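Local coordinates for protein endo-xylogalacturonan hydrolase A (Aspergillus tubingensis, PDB 4C2L) that hydrolyses xylogalacturonan, the xylose-substituted galacturonan of the hairy regions of pectin, as a secreted glycoside hydrolase of family 28, at residues I201-F215 with V224-G238. Sequence-based numbering, arbitrary orientation. Where two conformers were deposited one is given.
Sequences ITEVTVVNDDDCVAF and VDTISCTGSHGISVG. With NAG (2-acetamido-2-deoxy-beta-D-glucopyranose), chain D; SO4 (sulfate ion), chain H.
Two successive turns of a right-handed parallel beta-helix stack here, and in the loops between their strands Asp210, by similarity the proton donor, meets His233, by similarity also an active-site residue. Asp210 CA lies almost over the centre of the imidazole face, 3.8 Å from the His233 centroid, a CH-pi contact. His233 ND1 donates to O4 of a sulfate, probably from the crystallisation liquor, at 3.2 Å; Lys268 also binds this anion, while water 3 joins His233 NE2 to Asp209 OD1. Asp210 OD1, through its anti lone pair, accepts from Asp211 N at 2.7 Å, which steadies the carboxylate; His233 N reaches Asp210 O from above the carbonyl plane. Chi1 of 80° folds the Ser232 hydroxyl back over its own backbone, where OG accepts from Gly234 N (an ST turn) and also bonds Ser261.

A disulfide, Cys212 SG to Cys229 SG (2.0 Å), ties the coils together; Cys212 SG, anti to the backbone N (chi1 -165°), reaches inward. Parallel pairing runs through Ser228 N to Val204 O, Val206 N to Ser228 O and Ser236 N to Val213 O. Beta-branched residues suit the interior because their branches pack close beside extended backbone: Ile227 CD1 lies unusually near Val204 CG2 (3.2 Å) and meets Val213 CG2, and the Phe215 ring takes Ile235 CG2 at its edge. At the corner, Asp225 O accepts from both Thr202 OG1 (2.8 Å) and Glu203 N. Active-site residues on loops between stacked strands characterise the family 28 beta-helix.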
ATOM      1  N   ILE A 201      -8.581   6.195   2.240  1.00 12.60           N
ATOM      2  CA  ILE A 201      -8.699   4.745   2.182  1.00 12.52           C
ATOM      3  C   ILE A 201      -9.529   4.376   3.395  1.00 13.52           C
ATOM      4  O   ILE A 201      -9.130   4.666   4.520  1.00 12.78           O
ATOM      5  CB  ILE A 201      -7.315   4.062   2.280  1.00 12.42           C
ATOM      6  CG1 ILE A 201      -6.456   4.441   1.078  1.00 12.00           C
ATOM      7  CG2 ILE A 201      -7.468   2.537   2.357  1.00 12.25           C
ATOM      8  CD1 ILE A 201      -4.978   4.189   1.282  1.00 12.61           C
ATOM      9  N   THR A 202     -10.684   3.751   3.174  1.00 13.87           N
ATOM     10  CA  THR A 202     -11.569   3.491   4.311  1.00 14.51           C
ATOM     11  C   THR A 202     -12.344   2.206   4.154  1.00 14.62           C
ATOM     12  O   THR A 202     -12.821   1.886   3.050  1.00 13.74           O
ATOM     13  CB  THR A 202     -12.510   4.695   4.581  1.00 16.23           C
ATOM     14  OG1 THR A 202     -13.290   4.429   5.756  1.00 18.68           O
ATOM     15  CG2 THR A 202     -13.447   4.953   3.387  1.00 17.96           C
ATOM     16  N   GLU A 203     -12.459   1.481   5.262  1.00 14.60           N
ATOM     17  CA  GLU A 203     -13.205   0.214   5.329  1.00 15.95           C
ATOM     18  C   GLU A 203     -12.656  -0.781   4.312  1.00 15.61           C
ATOM     19  O   GLU A 203     -13.345  -1.235   3.392  1.00 15.11           O
ATOM     20  CB  GLU A 203     -14.708   0.448   5.167  1.00 17.81           C
ATOM     21  CG  GLU A 203     -15.272   1.338   6.274  1.00 20.41           C
ATOM     22  CD  GLU A 203     -15.328   0.674   7.647  1.00 23.66           C
ATOM     23  OE1 GLU A 203     -15.322  -0.573   7.736  1.00 26.22           O
ATOM     24  OE2 GLU A 203     -15.407   1.422   8.665  1.00 26.94           O
ATOM     25  N   VAL A 204     -11.376  -1.077   4.463  1.00 14.94           N
ATOM     26  CA  VAL A 204     -10.721  -2.031   3.567  1.00 14.59           C
ATOM     27  C   VAL A 204     -10.110  -3.177   4.365  1.00 14.46           C
ATOM     28  O   VAL A 204      -9.724  -3.001   5.534  1.00 14.13           O
ATOM     29  CB  VAL A 204      -9.657  -1.358   2.643  1.00 15.28           C
ATOM     30  CG1 VAL A 204     -10.266  -0.204   1.870  1.00 15.45           C
ATOM     31  CG2 VAL A 204      -8.450  -0.895   3.428  1.00 17.10           C
ATOM     32  N   THR A 205     -10.076  -4.357   3.757  1.00 13.93           N
ATOM     33  CA  THR A 205      -9.439  -5.514   4.344  0.50 14.32           C
ATOM     34  C   THR A 205      -8.346  -5.983   3.378  1.00 14.16           C
ATOM     35  O   THR A 205      -8.600  -6.104   2.175  1.00 15.08           O
ATOM     36  CB  THR A 205     -10.472  -6.625   4.590  0.50 15.06           C
ATOM     37  OG1 THR A 205     -11.578  -6.098   5.347  0.50 15.17           O
ATOM     38  CG2 THR A 205      -9.857  -7.762   5.342  0.50 15.60           C
ATOM     39  N   VAL A 206      -7.162  -6.238   3.903  1.00 12.88           N
ATOM     40  CA  VAL A 206      -6.015  -6.639   3.083  1.00 13.61           C
ATOM     41  C   VAL A 206      -5.404  -7.906   3.655  1.00 13.31           C
ATOM     42  O   VAL A 206      -5.109  -7.989   4.858  1.00 14.25           O
ATOM     43  CB  VAL A 206      -4.921  -5.543   3.032  1.00 13.58           C
ATOM     44  CG1 VAL A 206      -3.753  -5.987   2.138  1.00 14.14           C
ATOM     45  CG2 VAL A 206      -5.482  -4.215   2.532  1.00 13.61           C
ATOM     46  N   VAL A 207      -5.214  -8.900   2.794  1.00 12.79           N
ATOM     47  CA  VAL A 207      -4.434 -10.080   3.133  1.00 13.00           C
ATOM     48  C   VAL A 207      -3.335 -10.124   2.084  1.00 12.96           C
ATOM     49  O   VAL A 207      -3.615 -10.283   0.893  1.00 12.95           O
ATOM     50  CB  VAL A 207      -5.282 -11.379   3.072  1.00 13.26           C
ATOM     51  CG1 VAL A 207      -4.403 -12.626   3.248  1.00 13.73           C
ATOM     52  CG2 VAL A 207      -6.414 -11.333   4.084  1.00 13.69           C
ATOM     53  N   ASN A 208      -2.089  -9.945   2.510  1.00 12.43           N
ATOM     54  CA  ASN A 208      -0.994  -9.848   1.534  1.00 12.84           C
ATOM     55  C   ASN A 208       0.352 -10.207   2.152  1.00 13.42           C
ATOM     56  O   ASN A 208       0.406 -10.871   3.176  1.00 13.71           O
ATOM     57  CB  ASN A 208      -0.960  -8.427   0.938  1.00 12.35           C
ATOM     58  CG  ASN A 208      -0.467  -7.386   1.938  1.00 13.20           C
ATOM     59  OD1 ASN A 208      -0.406  -7.650   3.135  1.00 13.60           O
ATOM     60  ND2 ASN A 208      -0.121  -6.204   1.449  1.00 12.44           N
ATOM     61  N   ASP A 209       1.438  -9.770   1.523  1.00 13.31           N
ATOM     62  CA  ASP A 209       2.767 -10.104   2.013  1.00 14.48           C
ATOM     63  C   ASP A 209       3.718  -8.923   1.916  1.00 14.28           C
ATOM     64  O   ASP A 209       4.930  -9.100   1.839  1.00 14.86           O
ATOM     65  CB  ASP A 209       3.326 -11.328   1.261  1.00 15.02           C
ATOM     66  CG  ASP A 209       4.626 -11.838   1.846  1.00 16.67           C
ATOM     67  OD1 ASP A 209       4.753 -11.876   3.094  1.00 17.93           O
ATOM     68  OD2 ASP A 209       5.543 -12.169   1.050  1.00 18.27           O
ATOM     69  N   ASP A 210       3.178  -7.712   1.944  1.00 13.96           N
ATOM     70  CA  ASP A 210       4.046  -6.527   1.967  1.00 14.57           C
ATOM     71  C   ASP A 210       3.287  -5.391   2.617  1.00 13.58           C
ATOM     72  O   ASP A 210       2.320  -5.642   3.312  1.00 12.94           O
ATOM     73  CB  ASP A 210       4.575  -6.161   0.569  1.00 15.67           C
ATOM     74  CG  ASP A 210       5.974  -5.532   0.633  1.00 17.64           C
ATOM     75  OD1 ASP A 210       6.125  -4.457   1.272  1.00 17.70           O
ATOM     76  OD2 ASP A 210       6.937  -6.124   0.083  1.00 19.04           O
ATOM     77  N   ASP A 211       3.744  -4.151   2.455  1.00 13.91           N
ATOM     78  CA  ASP A 211       3.064  -3.037   3.112  1.00 13.57           C
ATOM     79  C   ASP A 211       1.561  -3.047   2.881  1.00 13.41           C
ATOM     80  O   ASP A 211       1.096  -3.253   1.762  1.00 13.49           O
ATOM     81  CB  ASP A 211       3.650  -1.699   2.625  1.00 14.42           C
ATOM     82  CG  ASP A 211       5.093  -1.522   3.050  1.00 15.65           C
ATOM     83  OD1 ASP A 211       5.453  -2.062   4.108  1.00 17.72           O
ATOM     84  OD2 ASP A 211       5.867  -0.844   2.346  1.00 17.32           O
ATOM     85  N   CYS A 212       0.813  -2.831   3.952  1.00 13.61           N
ATOM     86  CA  CYS A 212      -0.617  -2.644   3.879  1.00 15.25           C
ATOM     87  C   CYS A 212      -0.896  -1.320   3.142  1.00 14.29           C
ATOM     88  O   CYS A 212      -1.537  -1.295   2.086  1.00 13.22           O
ATOM     89  CB  CYS A 212      -1.208  -2.644   5.301  1.00 18.94           C
ATOM     90  SG  CYS A 212      -2.991  -2.865   5.192  1.00 27.94           S
ATOM     91  N   VAL A 213      -0.374  -0.230   3.696  1.00 12.85           N
ATOM     92  CA  VAL A 213      -0.405   1.087   3.056  1.00 12.66           C
ATOM     93  C   VAL A 213       1.011   1.598   3.184  1.00 12.62           C
ATOM     94  O   VAL A 213       1.597   1.518   4.271  1.00 12.59           O
ATOM     95  CB  VAL A 213      -1.377   2.068   3.768  1.00 13.00           C
ATOM     96  CG1 VAL A 213      -1.324   3.449   3.100  1.00 13.46           C
ATOM     97  CG2 VAL A 213      -2.810   1.528   3.762  1.00 13.77           C
ATOM     98  N   ALA A 214       1.584   2.063   2.069  1.00 12.66           N
ATOM     99  CA  ALA A 214       2.888   2.684   2.093  1.00 12.09           C
ATOM    100  C   ALA A 214       2.735   4.111   1.622  1.00 12.27           C
ATOM    101  O   ALA A 214       2.130   4.368   0.566  1.00 11.81           O
ATOM    102  CB  ALA A 214       3.874   1.927   1.209  1.00 12.00           C
ATOM    103  N   PHE A 215       3.234   5.038   2.436  1.00 11.60           N
ATOM    104  CA  PHE A 215       3.253   6.424   2.047  1.00 12.66           C
ATOM    105  C   PHE A 215       4.586   6.726   1.408  1.00 13.18           C
ATOM    106  O   PHE A 215       5.653   6.675   2.044  1.00 13.20           O
ATOM    107  CB  PHE A 215       2.952   7.330   3.235  1.00 12.52           C
ATOM    108  CG  PHE A 215       1.711   6.932   3.981  1.00 12.47           C
ATOM    109  CD1 PHE A 215       0.452   7.254   3.481  1.00 12.96           C
ATOM    110  CD2 PHE A 215       1.806   6.195   5.154  1.00 12.78           C
ATOM    111  CE1 PHE A 215      -0.706   6.879   4.164  1.00 13.08           C
ATOM    112  CE2 PHE A 215       0.653   5.813   5.852  1.00 12.97           C
ATOM    113  CZ  PHE A 215      -0.603   6.142   5.342  1.00 12.75           C
ATOM    114  N   VAL A 224      -6.459   7.341   6.292  1.00 12.98           N
ATOM    115  CA  VAL A 224      -6.794   5.945   6.262  1.00 14.12           C
ATOM    116  C   VAL A 224      -7.648   5.739   7.522  1.00 14.14           C
ATOM    117  O   VAL A 224      -7.182   5.978   8.634  1.00 14.17           O
ATOM    118  CB  VAL A 224      -5.534   5.038   6.343  1.00 13.29           C
ATOM    119  CG1 VAL A 224      -5.933   3.559   6.314  1.00 13.91           C
ATOM    120  CG2 VAL A 224      -4.550   5.340   5.209  1.00 13.52           C
ATOM    121  N   ASP A 225      -8.881   5.287   7.334  1.00 14.71           N
ATOM    122  CA  ASP A 225      -9.822   5.128   8.466  1.00 15.97           C
ATOM    123  C   ASP A 225     -10.489   3.761   8.406  1.00 15.63           C
ATOM    124  O   ASP A 225     -11.330   3.538   7.542  1.00 17.01           O
ATOM    125  CB  ASP A 225     -10.873   6.236   8.378  1.00 17.43           C
ATOM    126  CG  ASP A 225     -11.833   6.248   9.561  1.00 20.32           C
ATOM    127  OD1 ASP A 225     -12.014   5.209  10.242  1.00 20.17           O
ATOM    128  OD2 ASP A 225     -12.411   7.330   9.806  1.00 23.89           O
ATOM    129  N   THR A 226     -10.122   2.881   9.334  1.00 15.14           N
ATOM    130  CA  THR A 226     -10.673   1.522   9.462  1.00 15.08           C
ATOM    131  C   THR A 226     -10.117   0.587   8.396  1.00 15.42           C
ATOM    132  O   THR A 226     -10.592   0.534   7.255  1.00 15.56           O
ATOM    133  CB  THR A 226     -12.218   1.485   9.498  1.00 15.94           C
ATOM    134  OG1 THR A 226     -12.693   2.506  10.380  1.00 16.91           O
ATOM    135  CG2 THR A 226     -12.717   0.105   9.975  1.00 16.53           C
ATOM    136  N   ILE A 227      -9.094  -0.143   8.790  1.00 14.74           N
ATOM    137  CA  ILE A 227      -8.413  -1.029   7.879  1.00 14.92           C
ATOM    138  C   ILE A 227      -7.969  -2.251   8.654  1.00 15.43           C
ATOM    139  O   ILE A 227      -7.578  -2.158   9.833  1.00 15.60           O
ATOM    140  CB  ILE A 227      -7.237  -0.301   7.170  1.00 14.81           C
ATOM    141  CG1 ILE A 227      -6.556  -1.222   6.158  1.00 14.80           C
ATOM    142  CG2 ILE A 227      -6.213   0.227   8.183  1.00 14.87           C
ATOM    143  CD1 ILE A 227      -5.741  -0.454   5.126  1.00 15.55           C
ATOM    144  N   SER A 228      -8.087  -3.407   8.012  1.00 15.46           N
ATOM    145  CA  SER A 228      -7.561  -4.634   8.567  0.80 16.70           C
ATOM    146  C   SER A 228      -6.509  -5.184   7.615  1.00 16.85           C
ATOM    147  O   SER A 228      -6.743  -5.262   6.408  1.00 16.40           O
ATOM    148  CB  SER A 228      -8.688  -5.654   8.750  0.80 17.96           C
ATOM    149  OG  SER A 228      -8.138  -6.894   9.131  0.80 20.80           O
ATOM    150  N   CYS A 229      -5.359  -5.558   8.163  1.00 17.01           N
ATOM    151  CA  CYS A 229      -4.234  -6.069   7.366  1.00 18.13           C
ATOM    152  C   CYS A 229      -3.700  -7.347   7.996  1.00 17.39           C
ATOM    153  O   CYS A 229      -3.366  -7.369   9.189  1.00 17.65           O
ATOM    154  CB  CYS A 229      -3.087  -5.050   7.310  1.00 21.17           C
ATOM    155  SG  CYS A 229      -3.590  -3.321   7.081  1.00 29.12           S
ATOM    156  N   THR A 230      -3.584  -8.399   7.192  1.00 16.08           N
ATOM    157  CA  THR A 230      -3.084  -9.685   7.679  1.00 15.32           C
ATOM    158  C   THR A 230      -1.881 -10.116   6.860  1.00 15.05           C
ATOM    159  O   THR A 230      -1.967 -10.200   5.640  1.00 14.61           O
ATOM    160  CB  THR A 230      -4.178 -10.775   7.590  1.00 15.55           C
ATOM    161  OG1 THR A 230      -5.311 -10.382   8.367  1.00 16.20           O
ATOM    162  CG2 THR A 230      -3.667 -12.090   8.110  1.00 15.34           C
ATOM    163  N   GLY A 231      -0.764 -10.367   7.530  1.00 14.43           N
ATOM    164  CA  GLY A 231       0.441 -10.838   6.867  1.00 14.95           C
ATOM    165  C   GLY A 231       1.252  -9.734   6.219  1.00 14.79           C
ATOM    166  O   GLY A 231       2.204 -10.007   5.489  1.00 15.30           O
ATOM    167  N   SER A 232       0.901  -8.487   6.528  1.00 15.42           N
ATOM    168  CA  SER A 232       1.511  -7.334   5.874  1.00 15.03           C
ATOM    169  C   SER A 232       2.841  -6.892   6.509  1.00 15.57           C
ATOM    170  O   SER A 232       3.311  -7.488   7.472  1.00 15.82           O
ATOM    171  CB  SER A 232       0.496  -6.179   5.836  1.00 15.88           C
ATOM    172  OG  SER A 232       0.449  -5.498   7.079  1.00 16.68           O
ATOM    173  N   HIS A 233       3.452  -5.861   5.938  1.00 14.89           N
ATOM    174  CA  HIS A 233       4.627  -5.230   6.532  1.00 16.02           C
ATOM    175  C   HIS A 233       4.249  -3.929   7.205  1.00 15.63           C
ATOM    176  O   HIS A 233       5.111  -3.110   7.519  1.00 16.40           O
ATOM    177  CB  HIS A 233       5.681  -5.009   5.465  1.00 16.17           C
ATOM    178  CG  HIS A 233       6.284  -6.284   4.925  1.00 17.87           C
ATOM    179  ND1 HIS A 233       7.293  -6.280   4.024  1.00 18.57           N
ATOM    180  CD2 HIS A 233       5.998  -7.625   5.197  1.00 17.86           C
ATOM    181  CE1 HIS A 233       7.634  -7.550   3.731  1.00 19.44           C
ATOM    182  NE2 HIS A 233       6.847  -8.374   4.455  1.00 18.75           N
ATOM    183  N   GLY A 234       2.949  -3.730   7.410  1.00 15.68           N
ATOM    184  CA  GLY A 234       2.421  -2.616   8.208  1.00 15.32           C
ATOM    185  C   GLY A 234       1.944  -1.380   7.458  1.00 15.24           C
ATOM    186  O   GLY A 234       1.970  -1.343   6.228  1.00 14.33           O
ATOM    187  N   ILE A 235       1.482  -0.390   8.219  1.00 14.06           N
ATOM    188  CA  ILE A 235       1.142   0.931   7.693  1.00 14.39           C
ATOM    189  C   ILE A 235       2.463   1.668   7.799  1.00 14.41           C
ATOM    190  O   ILE A 235       2.928   1.960   8.902  1.00 13.40           O
ATOM    191  CB  ILE A 235       0.069   1.616   8.574  1.00 15.13           C
ATOM    192  CG1 ILE A 235      -1.219   0.792   8.650  1.00 16.77           C
ATOM    193  CG2 ILE A 235      -0.237   3.036   8.097  1.00 14.85           C
ATOM    194  CD1 ILE A 235      -1.963   0.621   7.350  1.00 16.64           C
ATOM    195  N   SER A 236       3.075   1.936   6.645  1.00 13.62           N
ATOM    196  CA  SER A 236       4.493   2.220   6.587  1.00 14.40           C
ATOM    197  C   SER A 236       4.783   3.525   5.850  1.00 13.63           C
ATOM    198  O   SER A 236       4.332   3.708   4.727  1.00 14.01           O
ATOM    199  CB  SER A 236       5.161   1.045   5.847  1.00 15.49           C
ATOM    200  OG  SER A 236       6.572   1.101   5.913  1.00 19.17           O
ATOM    201  N   VAL A 237       5.503   4.445   6.487  1.00 12.85           N
ATOM    202  CA  VAL A 237       5.994   5.622   5.767  1.00 12.81           C
ATOM    203  C   VAL A 237       7.314   5.226   5.116  1.00 12.71           C
ATOM    204  O   VAL A 237       8.272   4.826   5.792  1.00 12.75           O
ATOM    205  CB  VAL A 237       6.208   6.853   6.677  1.00 12.82           C
ATOM    206  CG1 VAL A 237       6.907   7.981   5.914  1.00 13.20           C
ATOM    207  CG2 VAL A 237       4.874   7.347   7.244  1.00 13.22           C
ATOM    208  N   GLY A 238       7.376   5.357   3.801  1.00 13.22           N
ATOM    209  CA  GLY A 238       8.617   5.105   3.075  1.00 13.33           C
ATOM    210  C   GLY A 238       8.625   3.845   2.207  1.00 15.15           C
ATOM    211  O   GLY A 238       7.559   3.282   1.900  1.00 15.31           O
TER
HETATM  212  C1  NAG D 411      -1.738 -15.612  12.148  1.00 28.15           C
HETATM  213  C2  NAG D 411      -2.744 -16.448  11.374  1.00 31.72           C
HETATM  214  C3  NAG D 411      -3.136 -17.717  12.136  1.00 33.82           C
HETATM  215  C4  NAG D 411      -1.899 -18.478  12.592  1.00 34.94           C
HETATM  216  C5  NAG D 411      -1.023 -17.515  13.397  1.00 35.18           C
HETATM  217  C6  NAG D 411       0.234 -18.189  13.935  1.00 35.59           C
HETATM  218  C7  NAG D 411      -4.517 -15.419  10.051  1.00 33.37           C
HETATM  219  C8  NAG D 411      -5.769 -14.602  10.155  1.00 33.12           C
HETATM  220  N2  NAG D 411      -3.948 -15.671  11.217  1.00 32.81           N
HETATM  221  O3  NAG D 411      -3.944 -18.511  11.294  1.00 35.63           O
HETATM  222  O4  NAG D 411      -2.269 -19.593  13.386  1.00 39.37           O
HETATM  223  O5  NAG D 411      -0.652 -16.418  12.561  1.00 31.33           O
HETATM  224  O6  NAG D 411       0.992 -18.662  12.846  1.00 40.19           O
HETATM  225  O7  NAG D 411      -4.073 -15.817   8.968  1.00 35.39           O
HETATM  226  S   SO4 H1410      10.406  -4.201   4.457  1.00 49.04           S
HETATM  227  O1  SO4 H1410      11.233  -5.427   4.513  1.00 52.46           O
HETATM  228  O2  SO4 H1410      11.288  -3.017   4.481  1.00 48.69           O
HETATM  229  O3  SO4 H1410       9.534  -4.185   5.652  1.00 48.50           O
HETATM  230  O4  SO4 H1410       9.556  -4.179   3.239  1.00 48.43           O
HETATM  231  O   HOH W   1      -6.998  -8.496   6.959  1.00 19.72           O
HETATM  232  O   HOH W   2       2.510 -12.821   4.839  1.00 24.82           O
HETATM  233  O   HOH W   3       6.891 -11.163   4.845  1.00 33.26           O
HETATM  234  O   HOH W   4       7.350   1.014   3.377  1.00 26.07           O